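PDB 3DF7: putative ATP-grasp superfamily protein from Archaeoglobus fulgidus, which is of unknown function but probably binds ATP, and with it a metal ion. Local coordinates for residues M27-F32 and K289-V294; K65-S70 and K89-Y94; F193-A198 and G231-Y236; K209-E214 and D238-I243. All blocks are in the same frame, centred on the assembly; numbering follows the deposited sequence.

Contact 1 (M27-F32 and K289-V294)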
# COMPACT_ATOMS: atom_id res chain seq x y z
N MSE A 27 9.48 0.71 -1.80
CA MSE A 27 8.84 -0.37 -1.07
C MSE A 27 9.60 -1.68 -1.24
O MSE A 27 9.74 -2.43 -0.28
CB MSE A 27 7.39 -0.55 -1.54
CG MSE A 27 6.42 0.50 -0.99
SE MSE A 27 4.57 0.12 -1.42
CE MSE A 27 4.45 1.16 -3.04
N PHE A 28 10.08 -1.95 -2.45
CA PHE A 28 10.82 -3.19 -2.68
C PHE A 28 12.10 -3.20 -1.84
O PHE A 28 12.43 -4.19 -1.20
CB PHE A 28 11.20 -3.35 -4.16
CG PHE A 28 11.90 -4.65 -4.46
CD1 PHE A 28 11.18 -5.82 -4.66
CD2 PHE A 28 13.29 -4.70 -4.52
CE1 PHE A 28 11.83 -7.03 -4.92
CE2 PHE A 28 13.95 -5.91 -4.77
CZ PHE A 28 13.21 -7.07 -4.97
N LYS A 29 12.83 -2.08 -1.87
CA LYS A 29 14.06 -1.96 -1.10
C LYS A 29 13.76 -2.18 0.38
O LYS A 29 14.44 -2.95 1.07
CB LYS A 29 14.68 -0.57 -1.31
CG LYS A 29 15.99 -0.33 -0.57
CD LYS A 29 16.43 1.13 -0.68
CE LYS A 29 17.82 1.36 -0.11
NZ LYS A 29 17.95 0.83 1.28
N SER A 30 12.72 -1.50 0.87
CA SER A 30 12.33 -1.61 2.26
C SER A 30 11.92 -3.04 2.63
O SER A 30 12.28 -3.54 3.69
CB SER A 30 11.17 -0.64 2.56
OG SER A 30 10.72 -0.79 3.89
N ALA A 31 11.17 -3.69 1.74
CA ALA A 31 10.73 -5.07 1.97
C ALA A 31 11.91 -6.03 1.91
O ALA A 31 12.00 -6.98 2.69
CB ALA A 31 9.67 -5.46 0.93
N PHE A 32 12.82 -5.79 0.97
CA PHE A 32 14.00 -6.63 0.81
C PHE A 32 14.85 -6.58 2.08
O PHE A 32 15.24 -7.62 2.63
CB PHE A 32 14.83 -6.14 -0.38
CG PHE A 32 16.04 -6.98 -0.67
CD1 PHE A 32 15.93 -8.12 -1.45
CD2 PHE A 32 17.28 -6.64 -0.14
CE1 PHE A 32 17.05 -8.92 -1.70
CE2 PHE A 32 18.41 -7.43 -0.39
CZ PHE A 32 18.28 -8.58 -1.17
N LYS A 289 19.54 14.20 -0.87
CA LYS A 289 19.71 13.03 -0.01
C LYS A 289 18.48 12.12 -0.03
O LYS A 289 17.73 12.06 0.94
CB LYS A 289 20.02 13.50 1.42
CG LYS A 289 21.26 14.39 1.48
CD LYS A 289 21.49 14.99 2.86
CE LYS A 289 22.74 15.87 2.84
NZ LYS A 289 22.96 16.57 4.14
N PRO A 290 18.28 11.39 -1.13
CA PRO A 290 17.12 10.50 -1.24
C PRO A 290 17.35 9.10 -0.67
O PRO A 290 18.47 8.71 -0.38
CB PRO A 290 16.88 10.46 -2.74
CG PRO A 290 18.29 10.40 -3.26
CD PRO A 290 19.02 11.43 -2.41
N TYR A 291 16.25 8.37 -0.52
CA TYR A 291 16.28 7.00 -0.04
C TYR A 291 16.52 6.17 -1.31
O TYR A 291 17.34 5.26 -1.32
CB TYR A 291 14.94 6.65 0.60
CG TYR A 291 14.77 5.18 0.98
CD1 TYR A 291 15.66 4.56 1.85
CD2 TYR A 291 13.71 4.44 0.48
CE1 TYR A 291 15.49 3.22 2.22
CE2 TYR A 291 13.52 3.10 0.83
CZ TYR A 291 14.42 2.50 1.71
OH TYR A 291 14.23 1.19 2.09
N VAL A 292 15.79 6.51 -2.37
CA VAL A 292 15.91 5.86 -3.67
C VAL A 292 15.55 6.87 -4.75
O VAL A 292 14.86 7.86 -4.48
CB VAL A 292 14.97 4.62 -3.84
CG1 VAL A 292 15.35 3.54 -2.85
CG2 VAL A 292 13.51 5.03 -3.68
N SER A 293 16.01 6.62 -5.97
CA SER A 293 15.73 7.51 -7.09
C SER A 293 15.37 6.71 -8.34
O SER A 293 15.80 5.57 -8.50
CB SER A 293 16.95 8.37 -7.42
OG SER A 293 17.44 9.07 -6.29
N VAL A 294 14.56 7.32 -9.20
CA VAL A 294 14.16 6.73 -10.48
C VAL A 294 14.06 7.92 -11.42
O VAL A 294 13.15 8.74 -11.30
CB VAL A 294 12.80 6.00 -10.41
CG1 VAL A 294 12.39 5.55 -11.81
CG2 VAL A 294 12.89 4.80 -9.48
O HOH W 1 16.15 0.12 3.47
O HOH W 2 12.81 1.01 4.91

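Contact 2 (K65-S70 and K89-Y94)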
# COMPACT_ATOMS: atom_id res chain seq x y z
N LYS A 65 9.23 -19.89 -12.63
CA LYS A 65 10.44 -20.62 -12.25
C LYS A 65 10.91 -20.29 -10.83
O LYS A 65 11.49 -21.14 -10.15
CB LYS A 65 11.56 -20.31 -13.24
CG LYS A 65 11.21 -20.66 -14.68
CD LYS A 65 11.01 -22.15 -14.85
CE LYS A 65 10.33 -22.48 -16.17
NZ LYS A 65 8.92 -21.99 -16.20
N TYR A 66 10.66 -19.06 -10.40
CA TYR A 66 11.05 -18.63 -9.06
C TYR A 66 10.01 -19.10 -8.04
O TYR A 66 10.35 -19.54 -6.95
CB TYR A 66 11.20 -17.11 -9.01
CG TYR A 66 12.33 -16.61 -9.88
CD1 TYR A 66 12.18 -16.51 -11.27
CD2 TYR A 66 13.56 -16.27 -9.33
CE1 TYR A 66 13.23 -16.08 -12.08
CE2 TYR A 66 14.62 -15.85 -10.13
CZ TYR A 66 14.45 -15.75 -11.50
OH TYR A 66 15.49 -15.33 -12.28
N LEU A 67 8.73 -19.00 -8.41
CA LEU A 67 7.65 -19.44 -7.53
C LEU A 67 7.75 -20.93 -7.23
O LEU A 67 7.44 -21.37 -6.12
CB LEU A 67 6.30 -19.14 -8.18
CG LEU A 67 5.84 -17.68 -8.14
CD1 LEU A 67 4.66 -17.46 -9.07
CD2 LEU A 67 5.48 -17.32 -6.71
N GLU A 68 8.18 -21.70 -8.22
CA GLU A 68 8.31 -23.15 -8.08
C GLU A 68 9.37 -23.55 -7.05
O GLU A 68 9.36 -24.67 -6.53
CB GLU A 68 8.67 -23.79 -9.42
CG GLU A 68 7.69 -23.50 -10.55
CD GLU A 68 8.12 -24.10 -11.88
OE1 GLU A 68 9.29 -23.93 -12.27
OE2 GLU A 68 7.27 -24.74 -12.54
N LYS A 69 10.28 -22.63 -6.75
CA LYS A 69 11.35 -22.90 -5.79
C LYS A 69 11.22 -22.11 -4.49
O LYS A 69 12.15 -22.07 -3.68
CB LYS A 69 12.71 -22.59 -6.43
CG LYS A 69 12.99 -23.37 -7.72
CD LYS A 69 13.21 -24.85 -7.44
CE LYS A 69 13.51 -25.63 -8.72
NZ LYS A 69 12.34 -25.64 -9.66
N SER A 70 10.07 -21.49 -4.28
CA SER A 70 9.84 -20.69 -3.08
C SER A 70 8.90 -21.34 -2.08
O SER A 70 8.07 -22.17 -2.44
CB SER A 70 9.30 -19.32 -3.48
OG SER A 70 10.25 -18.61 -4.26
N LYS A 89 -3.17 -14.17 -7.80
CA LYS A 89 -3.91 -15.38 -8.13
C LYS A 89 -2.98 -16.42 -8.74
O LYS A 89 -3.10 -17.62 -8.48
CB LYS A 89 -5.05 -15.05 -9.10
CG LYS A 89 -6.00 -16.21 -9.37
CD LYS A 89 -7.11 -15.78 -10.31
CE LYS A 89 -8.06 -16.93 -10.61
NZ LYS A 89 -9.10 -16.51 -11.59
N LYS A 90 -2.04 -15.95 -9.56
CA LYS A 90 -1.07 -16.83 -10.21
C LYS A 90 -0.12 -17.42 -9.17
O LYS A 90 0.15 -18.62 -9.18
CB LYS A 90 -0.28 -16.03 -11.25
CG LYS A 90 0.86 -16.81 -11.91
CD LYS A 90 1.57 -15.97 -12.97
CE LYS A 90 2.72 -16.73 -13.60
NZ LYS A 90 3.33 -15.97 -14.72
N ALA A 91 0.37 -16.58 -8.27
CA ALA A 91 1.29 -17.02 -7.24
C ALA A 91 0.67 -18.00 -6.24
O ALA A 91 1.32 -18.94 -5.80
CB ALA A 91 1.85 -15.80 -6.50
N GLU A 92 -0.60 -17.78 -5.89
CA GLU A 92 -1.29 -18.65 -4.94
C GLU A 92 -1.21 -20.13 -5.29
O GLU A 92 -1.26 -20.99 -4.41
CB GLU A 92 -2.77 -18.26 -4.84
CG GLU A 92 -3.01 -16.87 -4.28
CD GLU A 92 -4.49 -16.55 -4.20
OE1 GLU A 92 -5.20 -16.80 -5.20
OE2 GLU A 92 -4.93 -16.05 -3.14
N LYS A 93 -1.08 -20.42 -6.58
CA LYS A 93 -1.01 -21.80 -7.06
C LYS A 93 0.31 -22.48 -6.68
O LYS A 93 0.43 -23.70 -6.83
CB LYS A 93 -1.18 -21.81 -8.58
CG LYS A 93 -1.21 -23.19 -9.24
CD LYS A 93 -2.50 -23.97 -8.94
CE LYS A 93 -2.47 -24.61 -7.56
NZ LYS A 93 -3.73 -25.37 -7.28
N TYR A 94 1.28 -21.71 -6.18
CA TYR A 94 2.58 -22.27 -5.84
C TYR A 94 2.96 -22.42 -4.37
O TYR A 94 3.34 -23.51 -3.94
CB TYR A 94 3.69 -21.49 -6.54
CG TYR A 94 3.63 -21.56 -8.04
CD1 TYR A 94 2.78 -20.72 -8.75
CD2 TYR A 94 4.38 -22.49 -8.74
CE1 TYR A 94 2.68 -20.81 -10.14
CE2 TYR A 94 4.29 -22.60 -10.13
CZ TYR A 94 3.44 -21.75 -10.82
OH TYR A 94 3.32 -21.86 -12.18

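Contact 3 (F193-A198 and G231-Y236)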
# COMPACT_ATOMS: atom_id res chain seq x y z
N PHE A 193 -5.10 15.97 -5.44
CA PHE A 193 -5.65 14.62 -5.33
C PHE A 193 -4.60 13.52 -5.47
O PHE A 193 -4.93 12.37 -5.72
CB PHE A 193 -6.74 14.42 -6.40
CG PHE A 193 -7.85 15.42 -6.31
CD1 PHE A 193 -8.70 15.43 -5.21
CD2 PHE A 193 -8.04 16.35 -7.32
CE1 PHE A 193 -9.72 16.37 -5.11
CE2 PHE A 193 -9.06 17.30 -7.23
CZ PHE A 193 -9.91 17.30 -6.12
N ARG A 194 -3.34 13.90 -5.31
CA ARG A 194 -2.24 12.94 -5.41
C ARG A 194 -1.41 12.97 -4.14
O ARG A 194 -1.12 14.04 -3.60
CB ARG A 194 -1.36 13.28 -6.62
CG ARG A 194 -2.08 13.16 -7.96
CD ARG A 194 -1.20 13.60 -9.11
NE ARG A 194 -0.78 14.99 -8.98
CZ ARG A 194 -0.12 15.66 -9.92
NH1 ARG A 194 0.21 15.07 -11.06
NH2 ARG A 194 0.22 16.93 -9.72
N TYR A 195 -1.02 11.79 -3.66
CA TYR A 195 -0.22 11.71 -2.45
C TYR A 195 1.19 12.25 -2.72
O TYR A 195 1.91 11.71 -3.56
CB TYR A 195 -0.14 10.26 -1.97
CG TYR A 195 -1.45 9.71 -1.45
CD1 TYR A 195 -2.54 9.51 -2.30
CD2 TYR A 195 -1.61 9.40 -0.10
CE1 TYR A 195 -3.75 9.01 -1.82
CE2 TYR A 195 -2.82 8.90 0.39
CZ TYR A 195 -3.88 8.71 -0.47
OH TYR A 195 -5.07 8.21 0.02
N ALA A 196 1.55 13.31 -2.01
CA ALA A 196 2.87 13.93 -2.17
C ALA A 196 3.81 13.50 -1.05
O ALA A 196 5.03 13.61 -1.17
CB ALA A 196 2.74 15.45 -2.19
N GLY A 197 3.24 13.01 0.05
CA GLY A 197 4.07 12.58 1.16
C GLY A 197 3.26 12.02 2.31
O GLY A 197 2.03 12.03 2.27
N ALA A 198 3.96 11.51 3.32
CA ALA A 198 3.31 10.96 4.50
C ALA A 198 4.15 11.32 5.72
O ALA A 198 5.35 11.59 5.61
CB ALA A 198 3.19 9.44 4.38
N GLY A 231 -3.24 -1.78 4.11
CA GLY A 231 -3.32 -0.36 4.38
C GLY A 231 -4.75 0.12 4.19
O GLY A 231 -5.42 -0.32 3.25
N VAL A 232 -5.23 0.99 5.07
CA VAL A 232 -6.59 1.51 4.94
C VAL A 232 -6.54 3.03 4.88
O VAL A 232 -6.05 3.68 5.81
CB VAL A 232 -7.48 1.11 6.14
CG1 VAL A 232 -8.90 1.66 5.94
CG2 VAL A 232 -7.51 -0.40 6.28
N ASP A 233 -7.04 3.61 3.79
CA ASP A 233 -7.06 5.06 3.64
C ASP A 233 -8.32 5.62 4.28
O ASP A 233 -9.43 5.14 4.03
CB ASP A 233 -7.02 5.46 2.16
CG ASP A 233 -5.64 5.33 1.55
OD1 ASP A 233 -4.66 5.12 2.31
OD2 ASP A 233 -5.53 5.43 0.31
N ILE A 234 -8.14 6.64 5.10
CA ILE A 234 -9.23 7.27 5.82
C ILE A 234 -9.14 8.79 5.84
O ILE A 234 -8.05 9.36 5.82
CB ILE A 234 -9.26 6.77 7.29
CG1 ILE A 234 -9.87 5.36 7.34
CG2 ILE A 234 -10.06 7.73 8.18
CD1 ILE A 234 -9.74 4.70 8.68
N VAL A 235 -10.29 9.45 5.86
CA VAL A 235 -10.33 10.90 5.97
C VAL A 235 -11.16 11.16 7.23
O VAL A 235 -12.27 10.64 7.37
CB VAL A 235 -11.02 11.58 4.77
CG1 VAL A 235 -11.09 13.09 5.02
CG2 VAL A 235 -10.24 11.29 3.49
N TYR A 236 -10.60 11.94 8.15
CA TYR A 236 -11.32 12.25 9.37
C TYR A 236 -11.89 13.66 9.31
O TYR A 236 -11.15 14.64 9.36
CB TYR A 236 -10.41 12.14 10.60
CG TYR A 236 -11.15 12.24 11.91
CD1 TYR A 236 -11.53 11.09 12.60
CD2 TYR A 236 -11.51 13.48 12.45
CE1 TYR A 236 -12.25 11.17 13.80
CE2 TYR A 236 -12.23 13.57 13.63
CZ TYR A 236 -12.60 12.42 14.30
OH TYR A 236 -13.31 12.50 15.48
O HOH W 3 -6.30 9.29 3.08
O HOH W 4 -7.22 7.18 -0.86

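Contact 4 (K209-E214 and D238-I243)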
# COMPACT_ATOMS: atom_id res chain seq x y z
N LYS A 209 -6.75 9.13 16.81
CA LYS A 209 -6.01 7.93 16.44
C LYS A 209 -6.85 6.70 16.79
O LYS A 209 -7.05 5.82 15.94
CB LYS A 209 -4.68 7.89 17.21
CG LYS A 209 -3.79 6.68 16.91
CD LYS A 209 -2.60 6.64 17.87
CE LYS A 209 -1.60 5.55 17.52
NZ LYS A 209 -2.19 4.18 17.52
N ARG A 210 -7.33 6.63 18.02
CA ARG A 210 -8.14 5.50 18.46
C ARG A 210 -9.35 5.27 17.55
O ARG A 210 -9.62 4.14 17.15
CB ARG A 210 -8.63 5.69 19.90
CG ARG A 210 -7.53 5.68 20.95
CD ARG A 210 -8.10 5.95 22.34
NE ARG A 210 -7.06 6.08 23.36
CZ ARG A 210 -6.29 5.09 23.78
NH1 ARG A 210 -6.43 3.87 23.27
NH2 ARG A 210 -5.37 5.31 24.72
N GLU A 211 -10.08 6.34 17.25
CA GLU A 211 -11.26 6.24 16.39
C GLU A 211 -10.91 5.75 14.98
O GLU A 211 -11.58 4.88 14.43
CB GLU A 211 -11.96 7.59 16.30
CG GLU A 211 -12.80 7.93 17.52
CD GLU A 211 -13.40 9.32 17.45
OE1 GLU A 211 -13.76 9.76 16.34
OE2 GLU A 211 -13.54 9.96 18.52
N VAL A 212 -9.86 6.33 14.41
CA VAL A 212 -9.43 5.96 13.06
C VAL A 212 -8.98 4.50 13.00
O VAL A 212 -9.25 3.80 12.03
CB VAL A 212 -8.32 6.93 12.58
CG1 VAL A 212 -7.64 6.38 11.34
CG2 VAL A 212 -8.94 8.29 12.29
N VAL A 213 -8.29 4.04 14.04
CA VAL A 213 -7.84 2.66 14.09
C VAL A 213 -9.06 1.76 14.24
O VAL A 213 -9.18 0.74 13.56
CB VAL A 213 -6.88 2.41 15.28
CG1 VAL A 213 -6.61 0.91 15.44
CG2 VAL A 213 -5.57 3.15 15.04
N GLU A 214 -9.98 2.14 15.12
CA GLU A 214 -11.18 1.34 15.35
C GLU A 214 -11.97 1.13 14.06
O GLU A 214 -12.43 0.03 13.78
CB GLU A 214 -12.09 2.01 16.39
CG GLU A 214 -13.26 1.13 16.84
CD GLU A 214 -14.14 1.80 17.87
OE1 GLU A 214 -13.60 2.30 18.88
OE2 GLU A 214 -15.38 1.81 17.69
N ASP A 238 -15.57 14.70 10.88
CA ASP A 238 -16.11 14.78 12.23
C ASP A 238 -16.06 13.35 12.76
O ASP A 238 -16.31 13.09 13.94
CB ASP A 238 -17.55 15.30 12.21
CG ASP A 238 -18.50 14.36 11.50
OD1 ASP A 238 -18.26 14.04 10.32
OD2 ASP A 238 -19.50 13.94 12.12
N GLN A 239 -15.72 12.42 11.87
CA GLN A 239 -15.61 11.00 12.20
C GLN A 239 -14.79 10.33 11.10
O GLN A 239 -14.53 10.93 10.06
CB GLN A 239 -17.00 10.34 12.25
CG GLN A 239 -17.70 10.25 10.89
CD GLN A 239 -19.01 9.45 10.94
OE1 GLN A 239 -19.03 8.26 11.27
NE2 GLN A 239 -20.11 10.11 10.58
N PRO A 240 -14.35 9.08 11.33
CA PRO A 240 -13.56 8.41 10.30
C PRO A 240 -14.41 7.94 9.13
O PRO A 240 -15.46 7.32 9.32
CB PRO A 240 -12.94 7.22 11.04
CG PRO A 240 -12.89 7.69 12.47
CD PRO A 240 -14.22 8.38 12.62
N TYR A 241 -13.94 8.24 7.92
CA TYR A 241 -14.59 7.82 6.69
C TYR A 241 -13.56 6.94 5.97
O TYR A 241 -12.44 7.38 5.70
CB TYR A 241 -14.92 9.01 5.79
CG TYR A 241 -16.23 9.70 6.09
CD1 TYR A 241 -17.35 9.48 5.29
CD2 TYR A 241 -16.34 10.59 7.15
CE1 TYR A 241 -18.55 10.13 5.54
CE2 TYR A 241 -17.54 11.24 7.42
CZ TYR A 241 -18.64 11.01 6.61
OH TYR A 241 -19.83 11.65 6.86
N VAL A 242 -13.94 5.70 5.67
CA VAL A 242 -13.05 4.77 4.98
C VAL A 242 -13.15 5.02 3.48
O VAL A 242 -14.23 4.91 2.89
CB VAL A 242 -13.41 3.30 5.29
CG1 VAL A 242 -12.57 2.36 4.44
CG2 VAL A 242 -13.16 3.02 6.76
N ILE A 243 -12.02 5.36 2.87
CA ILE A 243 -11.95 5.68 1.45
C ILE A 243 -11.43 4.55 0.57
O ILE A 243 -11.91 4.34 -0.54
CB ILE A 243 -11.03 6.90 1.22
CG1 ILE A 243 -11.36 8.01 2.22
CG2 ILE A 243 -11.18 7.39 -0.22
CD1 ILE A 243 -12.78 8.53 2.12

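Contact 1 (M27-F32 and K289-V294)
In Lys-29 and Tyr-291 alike, CG stands anti to the backbone N (chi1 -179° and 172°), which sends the two side chains at each other from opposite directions. The lysine chain stays extended as far as CE and bends only at its last torsion (chi4 -52°). Its aliphatic middle therefore slides over one face of the phenol ring: CD of Lys-29 makes a CH-pi contact 3.8 Å from the centroid of the Tyr-291 ring. The same methylene presses on the valine beside it, Lys-29 CD to Val-292 CG1 being a tight 3.4 Å. Two adjacent residues can face helix 18-35 because Tyr-291 and Val-292 form a classic beta bulge opposite Leu-299, at one edge of the eight-stranded antiparallel sheet. A long amphipathic side chain suits this partly exposed seam, its carbons covering the ring while its ammonium reaches a water and Asp-33. Lys-29 NZ donates at 2.9 Å to that water, which lies in the ring plane, 2.6 Å from Tyr-291 OH. If an alanine stood here, the Tyr-291 face would probably lose its aliphatic cover and Asp-33 its charged mate. A second water joins the small polar Ser-30 to the phenol, 2.9 Å from Ser-30 OG and 3.2 Å from Tyr-291 OH.

Contact 2 (K65-S70 and K89-Y94)
Leu-67 covers one face of the Tyr-94 ring, its CB 3.6 Å above the plane and offset toward the rim, while the edge of the ring takes in its plane Lys-90 O and Ala-91 O of the preceding turn. The contact brings segment 65-70, on helix 63-67, against segment 89-94, on helix 83-92, on one side of a parallel sheet of Rossmann-like order, 2-1-3-4, as in pre-ATP-grasp domains. Leucine suits the spot because its branched end serves two partners: with CB in CH-pi contact over the ring, CD1 of Leu-67 lies 3.8 Å from CD1 of Tyr-94, and CD2 of Leu-67 meets CB of Ala-91 at 3.9 Å, where the small alanine lets the helices close in over Phe-73. Glu-68 runs alongside the tyrosine, with Glu-68 CG 3.5 Å from Tyr-94 CE2 and its carboxylate turned 66° from the ring. Replaced by a serine, Tyr-94 would probably leave Leu-67 uncovered and the Glu-68 methylenes without their neighbour. Leu-67 to Ser-70 form a type I beta turn closed by Ser-70 N to Leu-67 O, while Tyr-66 O accepts both Lys-69 N and Ser-70 OG (2.8 Å), from opposite faces of its plane.

Contact 3 (F193-A198 and G231-Y236)
One phenol oxygen and one carboxylate oxygen make up nearly the whole of this contact: Tyr-195 OH stands 2.8 Å from Asp-233 OD2, although the CA atoms of Tyr-195 and Asp-233 are 11.3 Å apart. The strands that carry them, 194-200 and 228-236, are not neighbours; strands 168-176 and 180-191 lie between them in the antiparallel sheet. The two side chains come from opposite directions to bridge the gap, with CG of each anti to its own carbonyl carbon (chi1 -68° for Tyr-195 and -77° for Asp-233). The ring and the carboxylate are turned only 27° from one another. A tyrosine suits this task because its rigid ring carries a polar atom far from the backbone, and the shorter aspartate keeps its group close to the strand. Water also sits between the ends. One molecule, in the plane of the Tyr-195 ring, donates to Asp-233 OD2 at 2.7 Å and lies 2.5 Å from Tyr-195 OH. Another donates to Ile-234 O at 3.3 Å and reaches the Tyr-195 hydroxyl only weakly. Just past the tyrosine, Ala-196 and Gly-197 form a classic beta bulge against Ile-189. On its own strand Asp-233 is flanked by Ile-234, which points to the other side of the sheet and packs under helix 206-220. Asp-233 itself touches Ser-171, Glu-244 and Asn-246, and this polar cluster on the sheet resembles the acid-and-amide metal site of ATP-grasp enzymes, consistent with the metal and ATP binding expected of the family.

Contact 4 (K209-E214 and D238-I243)
This is a buried van der Waals contact of helix against strand, with no hydrogen bond across it: Pro-240, at the start of edge strand 240-246, is set against a turn of helix 206-220, which packs on one face of the ATP-grasp sheet. The approach is close, the CA atoms of Val-212 and Pro-240 being 5.5 Å apart, and the compact proline ring probably helps to allow it. CG of Pro-240 does most of the touching. It meets the helix backbone at Glu-211 O, 3.7 Å away, and near Val-212 N at 3.8 Å; it also meets side-chain carbon at Glu-211 CB, 3.9 Å off. Val-212 adds its CG2, 4.0 Å from Pro-240 CG. Being beta-branched, valine can turn this methyl to the proline while the residue also packs on Ile-234 and Tyr-236 of the adjoining strand. The glutamate chain, extended beyond CG (chi2 176°), crosses the proline at about a right angle, and its OE1 passes Pro-240 CD at 4.0 Å. That oxygen is hydrogen-bonded to Tyr-236 OH, so the polar end of Glu-211 is tied to the preceding strand of the hairpin. Since proline has no N-H to offer, it can lie on the helix surface without a donor to satisfy, and shape rather than bonding joins it to the helix.

How the contacts relate
Contacts 1, 3 and 4 all reach the eight-stranded antiparallel sheet, contact 1 at its strand 292-294 edge and contact 4 at the other edge, with their centres about 29 Å apart. Contact 2 belongs to the separate parallel sheet and stands about 37 Å, centre to centre, from contact 4. Strands 228-236 of contact 3 and 240-246 of contact 4 are neighbours in the sheet, and Asp-233 O is probably hydrogen-bonded to Ile-243 N. Chemistry follows place. Contact 4 is buried and without hydrogen bonds across it. Contacts 1, 2 and 3 are partly buried: contact 2 is carbon against ring, contact 1 adds water bridges to a lysine laid over a ring, and contact 3 rests almost wholly on polar ends and water.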